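Local coordinates for protein TASOR (Homo sapiens, PDB 6TL1), which is a component of the HUSH complex, which maintains epigenetic silencing at H3K9me3-rich loci, and contains a pseudo-PARP domain, the part described, at residues T52-E57 with F184-F189; S23-P28 with T32-R37. All blocks are in the same frame, centred on the assembly; numbering follows the deposited sequence.

Contact 1: T52-E57 with F184-F189; sequences TEKRRE and FYEYGF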
# COMPACT_ATOMS: atom_id res chain seq x y z
N THR A 52 12.26 -4.17 10.05
CA THR A 52 13.65 -4.62 9.93
C THR A 52 13.81 -6.05 10.42
O THR A 52 14.50 -6.86 9.78
CB THR A 52 14.56 -3.69 10.73
OG1 THR A 52 14.69 -2.43 10.06
CG2 THR A 52 15.93 -4.33 10.93
N GLU A 53 13.17 -6.39 11.54
CA GLU A 53 13.21 -7.76 12.04
C GLU A 53 12.62 -8.73 11.02
O GLU A 53 13.20 -9.78 10.73
CB GLU A 53 12.46 -7.84 13.36
CG GLU A 53 12.26 -9.23 13.93
CD GLU A 53 13.57 -9.96 14.20
OE1 GLU A 53 13.63 -11.18 13.94
OE2 GLU A 53 14.53 -9.31 14.67
N LYS A 54 11.47 -8.37 10.43
CA LYS A 54 10.83 -9.24 9.45
C LYS A 54 11.72 -9.45 8.24
O LYS A 54 11.85 -10.57 7.73
CB LYS A 54 9.49 -8.65 9.02
CG LYS A 54 8.81 -9.40 7.86
CD LYS A 54 8.34 -10.78 8.32
CE LYS A 54 7.58 -11.49 7.19
NZ LYS A 54 7.10 -12.85 7.59
N ARG A 55 12.39 -8.39 7.78
CA ARG A 55 13.28 -8.54 6.64
C ARG A 55 14.41 -9.52 6.93
O ARG A 55 14.80 -10.29 6.05
CB ARG A 55 13.87 -7.20 6.20
CG ARG A 55 14.61 -7.38 4.89
CD ARG A 55 15.75 -6.44 4.71
NE ARG A 55 15.28 -5.08 4.49
CZ ARG A 55 15.52 -4.07 5.32
NH1 ARG A 55 16.23 -4.27 6.42
NH2 ARG A 55 15.06 -2.86 5.03
N ARG A 56 14.97 -9.49 8.14
CA ARG A 56 16.04 -10.44 8.41
C ARG A 56 15.51 -11.86 8.56
O ARG A 56 16.22 -12.82 8.27
CB ARG A 56 16.85 -10.02 9.64
CG ARG A 56 17.60 -8.70 9.49
CD ARG A 56 18.47 -8.45 10.70
NE ARG A 56 19.73 -9.15 10.56
CZ ARG A 56 20.69 -9.15 11.48
NH1 ARG A 56 21.81 -9.81 11.26
NH2 ARG A 56 20.51 -8.49 12.62
N GLU A 57 14.28 -12.02 9.04
CA GLU A 57 13.71 -13.37 9.08
C GLU A 57 13.44 -13.89 7.67
O GLU A 57 13.61 -15.08 7.41
CB GLU A 57 12.43 -13.42 9.91
CG GLU A 57 12.46 -12.68 11.22
CD GLU A 57 11.22 -12.93 12.06
OE1 GLU A 57 10.22 -13.43 11.50
OE2 GLU A 57 11.25 -12.63 13.27
N PHE A 184 -1.33 -8.06 1.71
CA PHE A 184 -0.27 -8.46 2.62
C PHE A 184 -0.84 -9.19 3.83
O PHE A 184 -1.87 -8.80 4.38
CB PHE A 184 0.54 -7.25 3.07
CG PHE A 184 1.40 -6.68 1.99
CD1 PHE A 184 2.68 -7.18 1.78
CD2 PHE A 184 0.94 -5.67 1.17
CE1 PHE A 184 3.48 -6.67 0.77
CE2 PHE A 184 1.74 -5.14 0.17
CZ PHE A 184 3.01 -5.66 -0.03
N TYR A 185 -0.16 -10.24 4.26
CA TYR A 185 -0.62 -11.00 5.40
C TYR A 185 0.59 -11.65 6.03
O TYR A 185 1.67 -11.70 5.44
CB TYR A 185 -1.65 -12.06 4.99
CG TYR A 185 -1.08 -12.94 3.91
CD1 TYR A 185 -0.32 -14.05 4.22
CD2 TYR A 185 -1.30 -12.64 2.57
CE1 TYR A 185 0.22 -14.85 3.23
CE2 TYR A 185 -0.78 -13.44 1.57
CZ TYR A 185 -0.02 -14.54 1.90
OH TYR A 185 0.51 -15.33 0.91
N GLU A 186 0.39 -12.19 7.23
CA GLU A 186 1.48 -12.88 7.90
C GLU A 186 0.89 -13.87 8.88
O GLU A 186 0.06 -13.51 9.72
CB GLU A 186 2.40 -11.89 8.61
CG GLU A 186 3.64 -12.52 9.18
CD GLU A 186 4.67 -11.51 9.68
OE1 GLU A 186 4.31 -10.33 9.91
OE2 GLU A 186 5.83 -11.92 9.87
N TYR A 187 1.32 -15.13 8.77
CA TYR A 187 0.90 -16.11 9.74
C TYR A 187 1.80 -15.98 10.97
O TYR A 187 3.02 -15.89 10.85
CB TYR A 187 1.01 -17.52 9.16
CG TYR A 187 -0.12 -17.88 8.23
CD1 TYR A 187 -1.32 -18.40 8.72
CD2 TYR A 187 0.00 -17.72 6.85
CE1 TYR A 187 -2.35 -18.74 7.87
CE2 TYR A 187 -1.03 -18.07 5.98
CZ TYR A 187 -2.21 -18.57 6.50
OH TYR A 187 -3.24 -18.92 5.66
N GLY A 188 1.18 -15.98 12.14
CA GLY A 188 1.89 -16.18 13.38
C GLY A 188 1.98 -17.67 13.58
O GLY A 188 1.87 -18.45 12.62
N PHE A 189 2.14 -18.10 14.82
CA PHE A 189 2.09 -19.53 15.09
C PHE A 189 0.69 -19.86 15.58
O PHE A 189 0.32 -19.52 16.71
CB PHE A 189 3.17 -19.97 16.07
CG PHE A 189 2.94 -21.34 16.64
CD1 PHE A 189 2.56 -22.39 15.82
CD2 PHE A 189 3.14 -21.58 17.99
CE1 PHE A 189 2.34 -23.66 16.33
CE2 PHE A 189 2.93 -22.84 18.52
CZ PHE A 189 2.53 -23.88 17.69
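Lys-54 and Glu-186 reach for each other from opposite directions across a gap that leaves their CA atoms 10.2 Å apart, and a salt bridge between Lys-54 NZ and Glu-186 OE2, 2.8 Å long, is what joins the two segments. The ammonium does not lie in the carboxylate plane; it comes to OE2 from above, 53° out of it. Glu-186 is stretched out, with CG anti to the backbone N (chi1 -173°) and no bend further along, so the carboxylate stands well clear of its own backbone. The lysine also starts anti but is bent at chi2 (69°), which lays the end of its chain over the same oxygen: Lys-54 CD and CE each lie 3.2 Å from Glu-186 OE2.

Lys-54 shares OE2 with Arg-197, the stronger polar partner of Glu-186, whose NH1 also forms a salt bridge with Glu-57 OE1. Arg-197 thus pairs with both acidic groups, whose nearest oxygens, Glu-57 OE1 and Glu-186 OE2, are 4.9 Å apart, and probably offsets their like charge. Arg-193 NE adds a long, weak ion pair to Glu-186 OE1, and with cations around it the buried Glu-186 is likely to stay ionised.

In the pseudo-PARP domain this bridge ties helix 45-60, through Lys-54, to the loop that leaves strand 181-184 of the four-stranded mixed sheet and leads on to strand 199-209 of the five-stranded antiparallel one.

Contact 2: S23-P28 with T32-R37; sequences SSYLEP and TNFNYR
The hydroxyls of Tyr-25 and Tyr-36 share a hydrogen bond of 2.8 Å from OH to OH, and either could supply the proton. The two side chains meet from opposite directions, and each OH lies at the edge of the other ring, near its plane. Neither ring stacks on the other: Tyr-25 OH sits 3.3 Å from Tyr-36 CE2, while Tyr-36 OH is 3.6 Å from Tyr-25 CE1. Both residues are buried, so the bond gives each phenol oxygen a polar partner inside the protein. Tyr-25 comes from the loop after helix 12-22, whereas Phe-34 and Tyr-36 alternate with Asn-35 on strand 34-42 and send their side chains to the same side of the five-stranded antiparallel sheet of this pseudo-PARP domain. Tyr-36 touches Val-18, Leu-21 and His-22 of helix 12-22 and Val-205 and Phe-207 of strand 199-209. Phe-34 adds an apolar flank to the tyrosine from the loop. Its CB is 3.8 Å from Tyr-25 OH, and its CD2 approaches Tyr-25 CZ obliquely at 4.3 Å. The phenylalanine ring also meets Phe-207 edge-to-face.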
# COMPACT_ATOMS: atom_id res chain seq x y z
N SER A 23 6.26 8.78 -9.64
CA SER A 23 6.78 7.63 -10.35
C SER A 23 5.88 6.40 -10.23
O SER A 23 6.20 5.35 -10.80
CB SER A 23 8.19 7.32 -9.85
OG SER A 23 8.14 6.86 -8.52
N SER A 24 4.77 6.49 -9.49
CA SER A 24 3.94 5.33 -9.17
C SER A 24 2.53 5.44 -9.73
O SER A 24 1.61 4.76 -9.24
CB SER A 24 3.90 5.12 -7.66
OG SER A 24 5.21 5.12 -7.11
N TYR A 25 2.32 6.28 -10.73
CA TYR A 25 1.02 6.42 -11.34
C TYR A 25 0.75 5.29 -12.32
O TYR A 25 1.66 4.77 -12.98
CB TYR A 25 0.91 7.76 -12.09
CG TYR A 25 0.86 8.99 -11.22
CD1 TYR A 25 0.26 8.95 -9.97
CD2 TYR A 25 1.42 10.20 -11.65
CE1 TYR A 25 0.21 10.08 -9.17
CE2 TYR A 25 1.37 11.33 -10.85
CZ TYR A 25 0.77 11.26 -9.61
OH TYR A 25 0.73 12.37 -8.82
N LEU A 26 -0.52 4.91 -12.42
CA LEU A 26 -0.91 4.05 -13.53
C LEU A 26 -0.92 4.85 -14.82
O LEU A 26 -0.52 4.35 -15.88
CB LEU A 26 -2.27 3.42 -13.27
CG LEU A 26 -2.80 2.67 -14.49
CD1 LEU A 26 -1.95 1.42 -14.75
CD2 LEU A 26 -4.27 2.30 -14.32
N GLU A 27 -1.37 6.10 -14.75
CA GLU A 27 -1.27 7.01 -15.89
C GLU A 27 -0.32 8.14 -15.48
O GLU A 27 -0.73 9.06 -14.75
CB GLU A 27 -2.64 7.56 -16.25
CG GLU A 27 -3.62 6.49 -16.72
CD GLU A 27 -4.95 7.07 -17.16
OE1 GLU A 27 -5.03 8.31 -17.35
OE2 GLU A 27 -5.92 6.29 -17.30
N PRO A 28 0.92 8.15 -15.97
CA PRO A 28 1.88 9.18 -15.51
C PRO A 28 1.41 10.61 -15.72
O PRO A 28 1.90 11.50 -15.02
CB PRO A 28 3.14 8.86 -16.32
CG PRO A 28 3.04 7.37 -16.53
CD PRO A 28 1.58 7.13 -16.81
N THR A 32 -0.66 16.11 -13.64
CA THR A 32 -1.35 17.39 -13.75
C THR A 32 -2.56 17.48 -12.85
O THR A 32 -3.00 18.59 -12.53
CB THR A 32 -1.79 17.66 -15.19
OG1 THR A 32 -2.93 16.84 -15.51
CG2 THR A 32 -0.67 17.34 -16.14
N ASN A 33 -3.09 16.35 -12.39
CA ASN A 33 -4.33 16.36 -11.62
C ASN A 33 -4.13 16.41 -10.12
O ASN A 33 -5.03 16.85 -9.40
CB ASN A 33 -5.17 15.13 -11.98
CG ASN A 33 -5.35 14.96 -13.48
OD1 ASN A 33 -5.84 15.86 -14.14
ND2 ASN A 33 -4.90 13.84 -14.02
N PHE A 34 -2.97 16.01 -9.61
CA PHE A 34 -2.71 16.02 -8.18
C PHE A 34 -1.80 17.18 -7.81
O PHE A 34 -0.73 17.34 -8.41
CB PHE A 34 -2.11 14.70 -7.73
CG PHE A 34 -3.10 13.57 -7.76
CD1 PHE A 34 -3.95 13.36 -6.68
CD2 PHE A 34 -3.21 12.73 -8.86
CE1 PHE A 34 -4.88 12.33 -6.69
CE2 PHE A 34 -4.13 11.70 -8.88
CZ PHE A 34 -4.97 11.50 -7.80
N ASN A 35 -2.22 17.97 -6.84
CA ASN A 35 -1.34 18.95 -6.22
C ASN A 35 -1.11 18.49 -4.79
O ASN A 35 -2.04 18.44 -3.98
CB ASN A 35 -1.94 20.36 -6.30
CG ASN A 35 -1.11 21.40 -5.57
OD1 ASN A 35 0.07 21.18 -5.27
ND2 ASN A 35 -1.69 22.56 -5.36
N TYR A 36 0.13 18.10 -4.50
CA TYR A 36 0.49 17.64 -3.17
C TYR A 36 0.96 18.86 -2.39
O TYR A 36 2.04 19.39 -2.66
CB TYR A 36 1.57 16.56 -3.25
CG TYR A 36 1.10 15.37 -4.03
CD1 TYR A 36 0.13 14.51 -3.51
CD2 TYR A 36 1.61 15.11 -5.30
CE1 TYR A 36 -0.31 13.42 -4.24
CE2 TYR A 36 1.18 14.02 -6.02
CZ TYR A 36 0.22 13.18 -5.49
OH TYR A 36 -0.20 12.10 -6.22
N ARG A 37 0.14 19.30 -1.45
CA ARG A 37 0.37 20.59 -0.82
C ARG A 37 1.01 20.49 0.54
O ARG A 37 1.53 21.50 1.03
CB ARG A 37 -0.95 21.35 -0.71
CG ARG A 37 -1.74 21.40 -2.02
CD ARG A 37 -2.59 22.64 -2.09
NE ARG A 37 -3.55 22.61 -3.18
CZ ARG A 37 -4.33 23.63 -3.49
NH1 ARG A 37 -4.26 24.74 -2.77
NH2 ARG A 37 -5.20 23.54 -4.50

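The three residues that touch in contact 2 are all buried, whereas contact 1 is partly buried, pairing a buried glutamate with a partly exposed lysine of helix 45-60. Their chemistry follows: full charges, with arginines from outside the segments, in contact 1; neutral phenols and a phenylalanine in contact 2. They also differ in span, for 23-28 and 32-37 are separated by only three residues, while 52-57 and 184-189 are brought together from distant parts of the sequence. No element is common to both, although strand 34-42 is followed directly by helix 45-60. The contacts lie on opposite sides of the chain's centre, their own centres 31 Å apart, and do not touch.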